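Local coordinates for probable glutamine-binding lipoprotein GlnH (GLNBP) (Mycobacterium tuberculosis, PDB 6H20), which binds aspartate and related amino acids such as asparagine, and regulates protein kinase G activity to control glutamate metabolism in mycobacteria, at residues D158-R163 against I179-V184; G83-D88 against N251-R256; A147-P152 against Y222-G227; Y138-Q143 against M230-Y235. One frame throughout, in Å; residues are numbered along the deposited sequence.

Contact 1: residues D158-R163 against I179-V184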
loop_
_atom_site.group_PDB
_atom_site.type_symbol
_atom_site.label_atom_id
_atom_site.label_comp_id
_atom_site.label_asym_id
_atom_site.label_seq_id
_atom_site.Cartn_x
_atom_site.Cartn_y
_atom_site.Cartn_z
ATOM N N ASP A 158 21.186 -10.392 -8.584
ATOM C CA ASP A 158 22.137 -9.291 -8.435
ATOM C C ASP A 158 22.057 -8.638 -7.060
ATOM O O ASP A 158 22.987 -7.922 -6.668
ATOM C CB ASP A 158 21.865 -8.228 -9.502
ATOM C CG ASP A 158 22.187 -8.709 -10.908
ATOM O OD1 ASP A 158 23.042 -9.613 -11.057
ATOM O OD2 ASP A 158 21.592 -8.181 -11.869
ATOM N N LEU A 159 20.960 -8.846 -6.330
ATOM C CA LEU A 159 20.800 -8.270 -5.006
ATOM C C LEU A 159 21.637 -8.976 -3.949
ATOM O O LEU A 159 21.914 -8.376 -2.904
ATOM C CB LEU A 159 19.324 -8.311 -4.604
ATOM C CG LEU A 159 18.413 -7.509 -5.543
ATOM C CD1 LEU A 159 16.980 -7.522 -5.005
ATOM C CD2 LEU A 159 18.929 -6.079 -5.715
ATOM N N SER A 160 22.035 -10.225 -4.196
ATOM C CA SER A 160 22.822 -10.976 -3.222
ATOM C C SER A 160 24.105 -10.224 -2.883
ATOM O O SER A 160 24.843 -9.790 -3.773
ATOM C CB SER A 160 23.165 -12.353 -3.788
ATOM O OG SER A 160 22.002 -13.146 -3.977
ATOM N N GLY A 161 24.353 -10.058 -1.587
ATOM C CA GLY A 161 25.522 -9.343 -1.120
ATOM C C GLY A 161 25.478 -7.839 -1.269
ATOM O O GLY A 161 26.413 -7.170 -0.821
ATOM N N LYS A 162 24.435 -7.280 -1.879
ATOM C CA LYS A 162 24.304 -5.838 -2.040
ATOM C C LYS A 162 23.360 -5.274 -0.981
ATOM O O LYS A 162 22.578 -6.001 -0.360
ATOM C CB LYS A 162 23.791 -5.498 -3.446
ATOM C CG LYS A 162 24.675 -6.056 -4.566
ATOM C CD LYS A 162 25.823 -5.127 -4.900
ATOM C CE LYS A 162 26.527 -5.556 -6.192
ATOM N NZ LYS A 162 25.569 -6.131 -7.190
ATOM N N ARG A 163 23.449 -3.963 -0.771
ATOM C CA ARG A 163 22.665 -3.290 0.265
ATOM C C ARG A 163 21.295 -2.941 -0.311
ATOM O O ARG A 163 21.185 -2.096 -1.198
ATOM C CB ARG A 163 23.390 -2.040 0.764
ATOM C CG ARG A 163 24.699 -2.329 1.489
ATOM C CD ARG A 163 25.547 -1.072 1.601
ATOM N NE ARG A 163 25.789 -0.475 0.294
ATOM C CZ ARG A 163 26.270 0.752 0.107
ATOM N NH1 ARG A 163 26.560 1.518 1.153
ATOM N NH2 ARG A 163 26.457 1.210 -1.125
ATOM N N ILE A 179 15.827 -14.253 -0.564
ATOM C CA ILE A 179 16.895 -14.257 -1.554
ATOM C C ILE A 179 18.106 -14.993 -1.000
ATOM O O ILE A 179 18.519 -14.774 0.148
ATOM C CB ILE A 179 17.231 -12.822 -1.981
ATOM C CG1 ILE A 179 16.039 -12.214 -2.711
ATOM C CG2 ILE A 179 18.450 -12.802 -2.882
ATOM C CD1 ILE A 179 16.174 -10.705 -2.935
ATOM N N ALA A 180 18.689 -15.861 -1.826
ATOM C CA ALA A 180 19.822 -16.691 -1.432
ATOM C C ALA A 180 20.905 -16.561 -2.496
ATOM O O ALA A 180 20.630 -16.805 -3.688
ATOM C CB ALA A 180 19.383 -18.150 -1.293
ATOM N N PRO A 181 22.137 -16.157 -2.139
ATOM C CA PRO A 181 22.547 -15.665 -0.819
ATOM C C PRO A 181 21.889 -14.320 -0.509
ATOM O O PRO A 181 21.498 -13.610 -1.436
ATOM C CB PRO A 181 24.069 -15.491 -0.953
ATOM C CG PRO A 181 24.454 -16.209 -2.201
ATOM C CD PRO A 181 23.262 -16.213 -3.086
ATOM N N PRO A 182 21.762 -13.985 0.775
ATOM C CA PRO A 182 20.975 -12.813 1.143
ATOM C C PRO A 182 21.641 -11.528 0.690
ATOM O O PRO A 182 22.880 -11.443 0.600
ATOM C CB PRO A 182 20.922 -12.894 2.681
ATOM C CG PRO A 182 21.096 -14.362 2.972
ATOM C CD PRO A 182 22.116 -14.795 1.951
ATOM N N PRO A 183 20.860 -10.495 0.400
ATOM C CA PRO A 183 21.403 -9.140 0.387
ATOM C C PRO A 183 21.793 -8.744 1.800
ATOM O O PRO A 183 21.439 -9.400 2.784
ATOM C CB PRO A 183 20.218 -8.286 -0.082
ATOM C CG PRO A 183 19.124 -9.241 -0.431
ATOM C CD PRO A 183 19.395 -10.501 0.295
ATOM N N VAL A 184 22.533 -7.647 1.891
ATOM C CA VAL A 184 22.616 -6.899 3.141
ATOM C C VAL A 184 21.322 -6.104 3.251
ATOM O O VAL A 184 21.039 -5.247 2.408
ATOM C CB VAL A 184 23.832 -5.963 3.132
ATOM C CG1 VAL A 184 23.790 -5.044 4.342
ATOM C CG2 VAL A 184 25.122 -6.769 3.086
HETATM O O HOH W 1 21.261 -15.078 -5.831
#
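Three hydrogen bonds join the turn at 158-163 to the proline run at 179-184, just where parallel strands 163-167 and 184-188 begin, in the alpha/beta lobe of a periplasmic-binding-protein fold. The shortest runs from Ser160 OG to the carbonyl of Pro181, a residue that follows a cis peptide; OG meets Pro181 O (2.6 Å) in the carbonyl plane and on a lone pair, and chi1 of -65° sets it beside its own backbone N. A water donates both to this OG and to Ala180 O, so the hydroxyl is held from two sides. Next, Gly161 N gives a nearly straight bond to Pro182 O (3.0 Å, 164°), entering above the carbonyl plane. Gly161 has positive phi in the type II turn Leu159-Lys162, which Lys162 N closes on Leu159 O. Val184 N then bonds to Lys162 O (2.8 Å) at a bent 132°, opening the parallel register. Arg163 and Val184 lie side by side on one sheet face, while the Arg163 guanidinium is taken up by Asp204. Pro183 CB packs against the turn's backbone, 3.3 Å from both Leu159 O and Lys162 O. Leu159 crosses Ile179 obliquely, CD1 to CD1 at 3.9 Å.

Contact 2: residues G83-D88 against N251-R256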
loop_
_atom_site.group_PDB
_atom_site.type_symbol
_atom_site.label_atom_id
_atom_site.label_comp_id
_atom_site.label_asym_id
_atom_site.label_seq_id
_atom_site.Cartn_x
_atom_site.Cartn_y
_atom_site.Cartn_z
ATOM N N GLY A 83 -11.135 9.221 0.107
ATOM C CA GLY A 83 -12.122 10.271 -0.058
ATOM C C GLY A 83 -13.394 9.792 -0.729
ATOM O O GLY A 83 -14.466 10.348 -0.486
ATOM N N GLU A 84 -13.292 8.771 -1.588
ATOM C CA GLU A 84 -14.497 8.221 -2.206
ATOM C C GLU A 84 -15.353 7.466 -1.193
ATOM O O GLU A 84 -16.590 7.513 -1.265
ATOM C CB GLU A 84 -14.129 7.340 -3.398
ATOM C CG GLU A 84 -13.510 8.110 -4.559
ATOM C CD GLU A 84 -14.387 9.232 -5.064
ATOM O OE1 GLU A 84 -15.626 9.035 -5.132
ATOM O OE2 GLU A 84 -13.850 10.317 -5.383
ATOM N N VAL A 85 -14.719 6.776 -0.236
ATOM C CA VAL A 85 -15.470 6.197 0.876
ATOM C C VAL A 85 -16.182 7.294 1.652
ATOM O O VAL A 85 -17.376 7.195 1.953
ATOM C CB VAL A 85 -14.544 5.369 1.783
ATOM C CG1 VAL A 85 -15.330 4.794 2.969
ATOM C CG2 VAL A 85 -13.882 4.268 0.977
ATOM N N ALA A 86 -15.464 8.370 1.971
ATOM C CA ALA A 86 -16.086 9.475 2.694
ATOM C C ALA A 86 -17.224 10.088 1.890
ATOM O O ALA A 86 -18.251 10.485 2.456
ATOM C CB ALA A 86 -15.034 10.531 3.040
ATOM N N ARG A 87 -17.064 10.181 0.566
ATOM C CA ARG A 87 -18.157 10.688 -0.262
ATOM C C ARG A 87 -19.410 9.836 -0.090
ATOM O O ARG A 87 -20.523 10.365 0.016
ATOM C CB ARG A 87 -17.744 10.728 -1.731
ATOM C CG ARG A 87 -18.730 11.495 -2.611
ATOM C CD ARG A 87 -18.569 11.145 -4.095
ATOM N NE ARG A 87 -17.208 11.384 -4.587
ATOM C CZ ARG A 87 -16.741 12.572 -4.968
ATOM N NH1 ARG A 87 -17.516 13.649 -4.903
ATOM N NH2 ARG A 87 -15.493 12.686 -5.412
ATOM N N ASP A 88 -19.245 8.512 -0.059
ATOM C CA ASP A 88 -20.397 7.626 0.104
ATOM C C ASP A 88 -21.034 7.779 1.485
ATOM O O ASP A 88 -22.253 7.606 1.624
ATOM C CB ASP A 88 -19.983 6.171 -0.124
ATOM C CG ASP A 88 -19.857 5.810 -1.597
ATOM O OD1 ASP A 88 -19.967 6.704 -2.451
ATOM O OD2 ASP A 88 -19.656 4.615 -1.881
ATOM N N ASN A 251 -16.761 -2.083 0.038
ATOM C CA ASN A 251 -16.850 -2.808 -1.223
ATOM C C ASN A 251 -17.908 -2.205 -2.134
ATOM O O ASN A 251 -17.756 -2.242 -3.362
ATOM C CB ASN A 251 -17.076 -4.299 -0.965
ATOM C CG ASN A 251 -15.823 -4.968 -0.436
ATOM O OD1 ASN A 251 -14.725 -4.418 -0.582
ATOM N ND2 ASN A 251 -15.961 -6.151 0.148
ATOM N N GLY A 252 -18.973 -1.636 -1.553
ATOM C CA GLY A 252 -19.916 -0.872 -2.349
ATOM C C GLY A 252 -19.274 0.340 -3.006
ATOM O O GLY A 252 -19.498 0.606 -4.195
ATOM N N THR A 253 -18.465 1.091 -2.245
ATOM C CA THR A 253 -17.733 2.214 -2.828
ATOM C C THR A 253 -16.847 1.749 -3.969
ATOM O O THR A 253 -16.779 2.398 -5.023
ATOM C CB THR A 253 -16.865 2.906 -1.767
ATOM O OG1 THR A 253 -17.692 3.344 -0.680
ATOM C CG2 THR A 253 -16.168 4.121 -2.375
ATOM N N LEU A 254 -16.143 0.631 -3.774
ATOM C CA LEU A 254 -15.252 0.170 -4.830
ATOM C C LEU A 254 -16.031 -0.250 -6.074
ATOM O O LEU A 254 -15.604 0.037 -7.194
ATOM C CB LEU A 254 -14.337 -0.942 -4.317
ATOM C CG LEU A 254 -13.398 -0.462 -3.205
ATOM C CD1 LEU A 254 -12.493 -1.586 -2.699
ATOM C CD2 LEU A 254 -12.558 0.759 -3.645
ATOM N N GLU A 255 -17.179 -0.920 -5.908
ATOM C CA GLU A 255 -18.030 -1.197 -7.068
ATOM C C GLU A 255 -18.429 0.091 -7.772
ATOM O O GLU A 255 -18.386 0.178 -9.010
ATOM C CB GLU A 255 -19.295 -1.955 -6.651
ATOM C CG GLU A 255 -19.079 -3.417 -6.260
ATOM C CD GLU A 255 -18.935 -4.339 -7.460
ATOM O OE1 GLU A 255 -19.176 -3.897 -8.612
ATOM O OE2 GLU A 255 -18.593 -5.519 -7.245
ATOM N N ARG A 256 -18.812 1.115 -7.004
ATOM C CA ARG A 256 -19.169 2.384 -7.631
ATOM C C ARG A 256 -18.020 2.944 -8.458
ATOM O O ARG A 256 -18.202 3.274 -9.634
ATOM C CB ARG A 256 -19.621 3.412 -6.599
ATOM C CG ARG A 256 -20.034 4.699 -7.292
ATOM C CD ARG A 256 -20.509 5.746 -6.321
ATOM N NE ARG A 256 -19.538 6.141 -5.295
ATOM C CZ ARG A 256 -18.518 6.977 -5.495
ATOM N NH1 ARG A 256 -18.282 7.480 -6.703
ATOM N NH2 ARG A 256 -17.725 7.308 -4.479
HETATM O O HOH W 2 -16.568 9.885 -7.610
#
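A salt-bridge network of Glu84, Arg87, Asp88 and Arg256 ties helix 77-90 to helix 244-259. Arg256 runs straight out from its helix, CG anti to the backbone N, then bends at chi3 so that its guanidinium meets both acids edge-on. Its NH2 gives a nearly straight bond to Glu84 OE1 (2.8 Å, 172°), within the guanidinium plane and on the anti lone pair of that oxygen. NE reaches Asp88 OD1 (2.9 Å) on the syn lone pair but is bent and tilted, and a weak bond from NH2 goes to the same oxygen. Glu84 is gripped from its own helix as well: Arg87 approaches side-on, NE to OE1 and NH2 to OE2 (2.9 Å each), which fixes the rotation of the carboxylate. OE1 thus accepts from two arginines whose guanidinium planes stand 82° apart, and a water bridges it to Arg256 NH1. The shared acid probably offsets the repulsion of these like charges, Arg87 NE lying 4.1 Å from Arg256 NH2.

In the two-lobed solute-binding fold helix 77-90 packs beside strand 53-57, where Val85 rests on Leu53, and the two short segments cross at 106° with axes 9.4 Å apart. Thr253 fills the crossing. Its OG1, beside the backbone N, donates to Asp88 OD2 (2.6 Å) from above the carboxylate plane, so each oxygen of Asp88 has its own partner residue. The methyl CG2, anti to the backbone N, lies against Glu84 CB and meets Val85 CG2 at 4.1 Å. Arg256 NH1 has a further salt bridge to Asp260.

Contact 3: residues A147-P152 against Y222-G227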
loop_
_atom_site.group_PDB
_atom_site.type_symbol
_atom_site.label_atom_id
_atom_site.label_comp_id
_atom_site.label_asym_id
_atom_site.label_seq_id
_atom_site.Cartn_x
_atom_site.Cartn_y
_atom_site.Cartn_z
ATOM N N ALA A 147 17.002 0.901 -8.928
ATOM C CA ALA A 147 18.438 1.112 -8.812
ATOM C C ALA A 147 18.828 2.314 -9.658
ATOM O O ALA A 147 18.078 2.722 -10.551
ATOM C CB ALA A 147 19.210 -0.130 -9.276
ATOM N N PRO A 148 19.982 2.917 -9.399
ATOM C CA PRO A 148 20.440 4.002 -10.277
ATOM C C PRO A 148 20.662 3.508 -11.698
ATOM O O PRO A 148 20.968 2.337 -11.934
ATOM C CB PRO A 148 21.764 4.440 -9.636
ATOM C CG PRO A 148 21.651 3.978 -8.189
ATOM C CD PRO A 148 20.895 2.696 -8.259
ATOM N N ARG A 149 20.533 4.434 -12.656
ATOM C CA ARG A 149 20.622 4.053 -14.068
ATOM C C ARG A 149 21.970 3.432 -14.438
ATOM O O ARG A 149 22.039 2.637 -15.384
ATOM C CB ARG A 149 20.319 5.257 -14.961
ATOM C CG ARG A 149 18.835 5.473 -15.155
ATOM C CD ARG A 149 18.533 6.897 -15.590
ATOM N NE ARG A 149 17.114 7.027 -15.840
ATOM C CZ ARG A 149 16.526 6.617 -16.960
ATOM N NH1 ARG A 149 17.254 6.090 -17.946
ATOM N NH2 ARG A 149 15.220 6.740 -17.091
ATOM N N ASP A 150 23.044 3.765 -13.722
ATOM C CA ASP A 150 24.344 3.186 -14.043
ATOM C C ASP A 150 24.632 1.890 -13.299
ATOM O O ASP A 150 25.711 1.316 -13.488
ATOM C CB ASP A 150 25.472 4.196 -13.806
ATOM C CG ASP A 150 25.479 4.746 -12.397
ATOM O OD1 ASP A 150 24.405 5.175 -11.926
ATOM O OD2 ASP A 150 26.569 4.777 -11.772
ATOM N N SER A 151 23.701 1.419 -12.469
ATOM C CA SER A 151 23.926 0.207 -11.699
ATOM C C SER A 151 23.815 -1.018 -12.604
ATOM O O SER A 151 22.964 -1.055 -13.500
ATOM C CB SER A 151 22.866 0.102 -10.604
ATOM O OG SER A 151 22.922 -1.161 -9.951
ATOM N N PRO A 152 24.630 -2.049 -12.375
ATOM C CA PRO A 152 24.486 -3.298 -13.128
ATOM C C PRO A 152 23.332 -4.170 -12.656
ATOM O O PRO A 152 23.094 -5.227 -13.253
ATOM C CB PRO A 152 25.825 -4.002 -12.872
ATOM C CG PRO A 152 26.242 -3.524 -11.536
ATOM C CD PRO A 152 25.780 -2.082 -11.456
ATOM N N TYR A 222 16.990 9.889 -12.062
ATOM C CA TYR A 222 18.229 9.140 -12.239
ATOM C C TYR A 222 18.034 7.660 -11.915
ATOM O O TYR A 222 18.858 6.828 -12.306
ATOM C CB TYR A 222 19.307 9.812 -11.375
ATOM C CG TYR A 222 20.591 9.046 -11.108
ATOM C CD1 TYR A 222 21.359 8.537 -12.150
ATOM C CD2 TYR A 222 21.058 8.881 -9.803
ATOM C CE1 TYR A 222 22.556 7.855 -11.893
ATOM C CE2 TYR A 222 22.235 8.215 -9.544
ATOM C CZ TYR A 222 22.978 7.700 -10.581
ATOM O OH TYR A 222 24.154 7.029 -10.286
ATOM N N LEU A 223 16.954 7.311 -11.221
ATOM C CA LEU A 223 16.679 5.921 -10.892
ATOM C C LEU A 223 15.757 5.292 -11.932
ATOM O O LEU A 223 14.997 5.978 -12.628
ATOM C CB LEU A 223 16.034 5.829 -9.507
ATOM C CG LEU A 223 16.713 6.678 -8.443
ATOM C CD1 LEU A 223 15.956 6.490 -7.129
ATOM C CD2 LEU A 223 18.167 6.271 -8.266
ATOM N N HIS A 224 15.824 3.962 -12.030
ATOM C CA HIS A 224 14.936 3.219 -12.918
ATOM C C HIS A 224 14.526 1.900 -12.270
ATOM O O HIS A 224 15.191 1.385 -11.364
ATOM C CB HIS A 224 15.513 3.023 -14.341
ATOM C CG HIS A 224 16.722 2.139 -14.418
ATOM N ND1 HIS A 224 17.267 1.751 -15.627
ATOM C CD2 HIS A 224 17.495 1.571 -13.459
ATOM C CE1 HIS A 224 18.318 0.980 -15.407
ATOM N NE2 HIS A 224 18.481 0.859 -14.101
ATOM N N ILE A 225 13.417 1.347 -12.767
ATOM C CA ILE A 225 12.851 0.111 -12.247
ATOM C C ILE A 225 13.273 -1.031 -13.154
ATOM O O ILE A 225 13.155 -0.939 -14.387
ATOM C CB ILE A 225 11.321 0.214 -12.174
ATOM C CG1 ILE A 225 10.910 1.294 -11.166
ATOM C CG2 ILE A 225 10.707 -1.136 -11.787
ATOM C CD1 ILE A 225 9.418 1.654 -11.210
ATOM N N VAL A 226 13.773 -2.104 -12.545
ATOM C CA VAL A 226 14.330 -3.242 -13.259
ATOM C C VAL A 226 13.804 -4.530 -12.642
ATOM O O VAL A 226 13.223 -4.544 -11.549
ATOM C CB VAL A 226 15.874 -3.235 -13.250
ATOM C CG1 VAL A 226 16.412 -1.949 -13.874
ATOM C CG2 VAL A 226 16.400 -3.388 -11.834
ATOM N N GLY A 227 14.013 -5.623 -13.369
ATOM C CA GLY A 227 13.790 -6.949 -12.849
ATOM C C GLY A 227 12.394 -7.482 -13.080
ATOM O O GLY A 227 11.487 -6.779 -13.528
HETATM O O HOH W 3 13.811 7.286 -14.659
HETATM O O HOH W 4 20.280 -1.068 -13.071
#
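Tyr222, just before strand 223-226, and His224 within it flank the turn that follows strand 139-148. The Tyr222 ring, set by CG anti to the backbone N, lays one face against Pro148, whose CB is 3.6 Å from Tyr222 CZ. At the ring edge, Tyr222 OH donates a very short bond to Asp150 OD1 (2.5 Å), on the syn lone pair of that oxygen; carboxylate and ring planes are 25° apart. Asp150 attains this by taking the crowded position, CG between its backbone N and carbonyl carbon (chi1 56°).

The His224 ring also adopts the crowded first torsion, 67°, which folds it over the turn. Arg149 CA sits over one face, 4.0 Å from the ring centroid, in a CH-pi contact, and Val226 CG1 lies against the opposite face. In the plane of the ring, a water links NE2 to Ser151 O. The Arg149 chain runs extended from CG to NE across the backbone of Tyr222, its CG 3.2 Å from Tyr222 O. Its NE bonds to Pro221 O, and a water joins its NH2 to Leu223 O.

Beneath these side chains, Ala147 and His224 exchange straight backbone bonds, N to O at 3.1 Å from Ala147 to His224 and 3.0 Å from His224 to Ala147. A third, bent bond from Arg149 N to Tyr222 O (2.9 Å) follows beyond the paired strands. Against helix 191-199, Pro148 CG approaches Leu223 CD2. The whole is an antiparallel strand pair leading into a type I turn, Pro148-Ser151, at an outer edge of the sheet in one lobe of the solute-binding fold.

Contact 4: residues Y138-Q143 against M230-Y235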
loop_
_atom_site.group_PDB
_atom_site.type_symbol
_atom_site.label_atom_id
_atom_site.label_comp_id
_atom_site.label_asym_id
_atom_site.label_seq_id
_atom_site.Cartn_x
_atom_site.Cartn_y
_atom_site.Cartn_z
ATOM N N TYR A 138 -8.339 -2.936 -4.736
ATOM C CA TYR A 138 -8.518 -1.675 -5.450
ATOM C C TYR A 138 -7.346 -1.288 -6.348
ATOM O O TYR A 138 -7.480 -0.353 -7.150
ATOM C CB TYR A 138 -8.874 -0.523 -4.484
ATOM C CG TYR A 138 -7.753 -0.036 -3.587
ATOM C CD1 TYR A 138 -6.853 0.929 -4.021
ATOM C CD2 TYR A 138 -7.621 -0.530 -2.291
ATOM C CE1 TYR A 138 -5.842 1.377 -3.187
ATOM C CE2 TYR A 138 -6.608 -0.081 -1.445
ATOM C CZ TYR A 138 -5.716 0.868 -1.917
ATOM O OH TYR A 138 -4.718 1.304 -1.085
ATOM N N LEU A 139 -6.225 -1.996 -6.264
ATOM C CA LEU A 139 -5.104 -1.772 -7.166
ATOM C C LEU A 139 -4.200 -2.977 -7.010
ATOM O O LEU A 139 -4.009 -3.451 -5.890
ATOM C CB LEU A 139 -4.338 -0.504 -6.762
ATOM C CG LEU A 139 -3.226 -0.058 -7.717
ATOM C CD1 LEU A 139 -3.815 0.386 -9.037
ATOM C CD2 LEU A 139 -2.434 1.084 -7.087
ATOM N N ASP A 140 -3.663 -3.484 -8.119
ATOM C CA ASP A 140 -2.806 -4.667 -8.081
ATOM C C ASP A 140 -1.403 -4.288 -8.533
ATOM O O ASP A 140 -1.187 -3.988 -9.714
ATOM C CB ASP A 140 -3.368 -5.787 -8.955
ATOM C CG ASP A 140 -2.611 -7.080 -8.782
ATOM O OD1 ASP A 140 -2.273 -7.417 -7.625
ATOM O OD2 ASP A 140 -2.354 -7.767 -9.800
ATOM N N ALA A 141 -0.457 -4.310 -7.608
ATOM C CA ALA A 141 0.929 -3.959 -7.892
ATOM C C ALA A 141 1.800 -5.214 -7.836
ATOM O O ALA A 141 1.335 -6.317 -7.537
ATOM C CB ALA A 141 1.413 -2.889 -6.908
ATOM N N ASN A 142 3.081 -5.053 -8.156
ATOM C CA ASN A 142 3.989 -6.188 -8.056
ATOM C C ASN A 142 5.365 -5.701 -7.639
ATOM O O ASN A 142 5.838 -4.663 -8.126
ATOM C CB ASN A 142 4.093 -6.971 -9.364
ATOM C CG ASN A 142 4.428 -8.435 -9.128
ATOM O OD1 ASN A 142 5.520 -8.762 -8.650
ATOM N ND2 ASN A 142 3.485 -9.328 -9.455
ATOM N N GLN A 143 6.010 -6.470 -6.757
ATOM C CA GLN A 143 7.311 -6.075 -6.220
ATOM C C GLN A 143 8.378 -6.128 -7.310
ATOM O O GLN A 143 8.518 -7.145 -8.005
ATOM C CB GLN A 143 7.703 -7.009 -5.075
ATOM C CG GLN A 143 9.042 -6.617 -4.420
ATOM C CD GLN A 143 9.201 -7.244 -3.044
ATOM O OE1 GLN A 143 8.274 -7.863 -2.517
ATOM N NE2 GLN A 143 10.390 -7.090 -2.458
ATOM N N MET A 230 8.351 -9.867 -8.713
ATOM C CA MET A 230 8.881 -10.684 -7.630
ATOM C C MET A 230 7.816 -11.183 -6.659
ATOM O O MET A 230 8.081 -12.140 -5.918
ATOM C CB MET A 230 9.911 -9.894 -6.814
ATOM C CG MET A 230 11.136 -9.466 -7.622
ATOM S SD MET A 230 12.142 -8.267 -6.721
ATOM C CE MET A 230 12.639 -9.234 -5.312
ATOM N N ALA A 231 6.630 -10.570 -6.650
ATOM C CA ALA A 231 5.572 -10.928 -5.710
ATOM C C ALA A 231 4.367 -10.029 -5.907
ATOM O O ALA A 231 4.492 -8.803 -5.841
ATOM C CB ALA A 231 6.045 -10.760 -4.264
ATOM N N ASP A 232 3.200 -10.630 -6.120
ATOM C CA ASP A 232 1.977 -9.861 -6.291
ATOM C C ASP A 232 1.635 -9.082 -5.024
ATOM O O ASP A 232 1.856 -9.548 -3.899
ATOM C CB ASP A 232 0.830 -10.829 -6.584
ATOM C CG ASP A 232 -0.472 -10.120 -6.832
ATOM O OD1 ASP A 232 -0.475 -9.231 -7.706
ATOM O OD2 ASP A 232 -1.483 -10.454 -6.163
ATOM N N GLN A 233 1.068 -7.888 -5.215
ATOM C CA GLN A 233 0.718 -6.984 -4.115
ATOM C C GLN A 233 -0.675 -6.434 -4.372
ATOM O O GLN A 233 -0.848 -5.342 -4.931
ATOM C CB GLN A 233 1.738 -5.842 -4.008
ATOM C CG GLN A 233 3.189 -6.321 -3.978
ATOM C CD GLN A 233 3.568 -7.077 -2.709
ATOM O OE1 GLN A 233 2.999 -6.859 -1.637
ATOM N NE2 GLN A 233 4.549 -7.959 -2.826
ATOM N N PRO A 234 -1.709 -7.175 -3.986
ATOM C CA PRO A 234 -3.082 -6.697 -4.208
ATOM C C PRO A 234 -3.538 -5.812 -3.059
ATOM O O PRO A 234 -3.699 -6.299 -1.930
ATOM C CB PRO A 234 -3.891 -8.001 -4.282
ATOM C CG PRO A 234 -3.112 -8.977 -3.372
ATOM C CD PRO A 234 -1.658 -8.487 -3.312
ATOM N N TYR A 235 -3.741 -4.521 -3.320
ATOM C CA TYR A 235 -4.067 -3.580 -2.253
ATOM C C TYR A 235 -5.522 -3.702 -1.829
ATOM O O TYR A 235 -6.430 -3.760 -2.663
ATOM C CB TYR A 235 -3.861 -2.143 -2.724
ATOM C CG TYR A 235 -2.439 -1.729 -3.012
ATOM C CD1 TYR A 235 -1.359 -2.580 -2.783
ATOM C CD2 TYR A 235 -2.187 -0.479 -3.523
ATOM C CE1 TYR A 235 -0.037 -2.164 -3.060
ATOM C CE2 TYR A 235 -0.894 -0.057 -3.793
ATOM C CZ TYR A 235 0.169 -0.894 -3.566
ATOM O OH TYR A 235 1.451 -0.440 -3.847
HETATM O O HOH W 5 0.798 -8.621 -10.011
HETATM O O HOH W 6 6.291 -9.429 -1.055
#
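Tyr235 and Gln233 touch the bound asparagine from strand 232-240, which pairs antiparallel with strand 139-148 in the cleft region between the lobes of the solute-binding fold, probably as part of the hinge. The Tyr235 ring lies alongside Leu139, whose CD2 is 3.8 Å from Tyr235 CE2, with Ala141 CB 3.9 Å from Tyr235 OH; that OH bonds to Asp209 and Thr211. Tyr235 CB sits over a face of the Tyr138 ring, whose OH is held by Asp78. Gln233, bent at chi2 (-68°), turns OE1 to Ser123 and Thr171, while NE2 bonds to Ala231 O (3.1 Å); a water joins that NE2 to Gln143 OE1.

Backbone bonds place these groups: Tyr235 N to Leu139 O (2.8 Å), then a reciprocal pair between Ala141 and Gln233. Beyond them Asn142 OD1 accepts from Ala231 N (2.9 Å), and Met230 N bonds to Gln143 O (2.8 Å). On the other face of the sheet, a water lies between Asp232 OD1 and Asn142 ND2, and Asp140 and Asp232 cross at about a right angle. With Asp140 OD1 only 2.6 Å from Asp232 OD1, one of the two acids probably holds a proton, consistent with a raised pKa for one of them.

Overall arrangement
Contact 4 lies nearest the centre of the chain and alone of the four supplies pocket residues, with the Tyr235 side chain about 4 Å from the bound asparagine. Contact 3 uses the far end of the same strand, 139-148, its centre about 21 Å from that of contact 4. Contact 1 is in the same lobe, about 16 Å from contact 3 between centres, and touches it where Asp158 OD2 is 3.6 Å from Pro152 O. Contact 2 lies across the chain's centre, about 41 Å from contact 1 between centres, but meets contact 4 through Leu254 CD2 and Tyr138 CB, 4.0 Å apart. Along the chain, contacts 1, 3 and 4 are all nested within the loop that contact 2 closes.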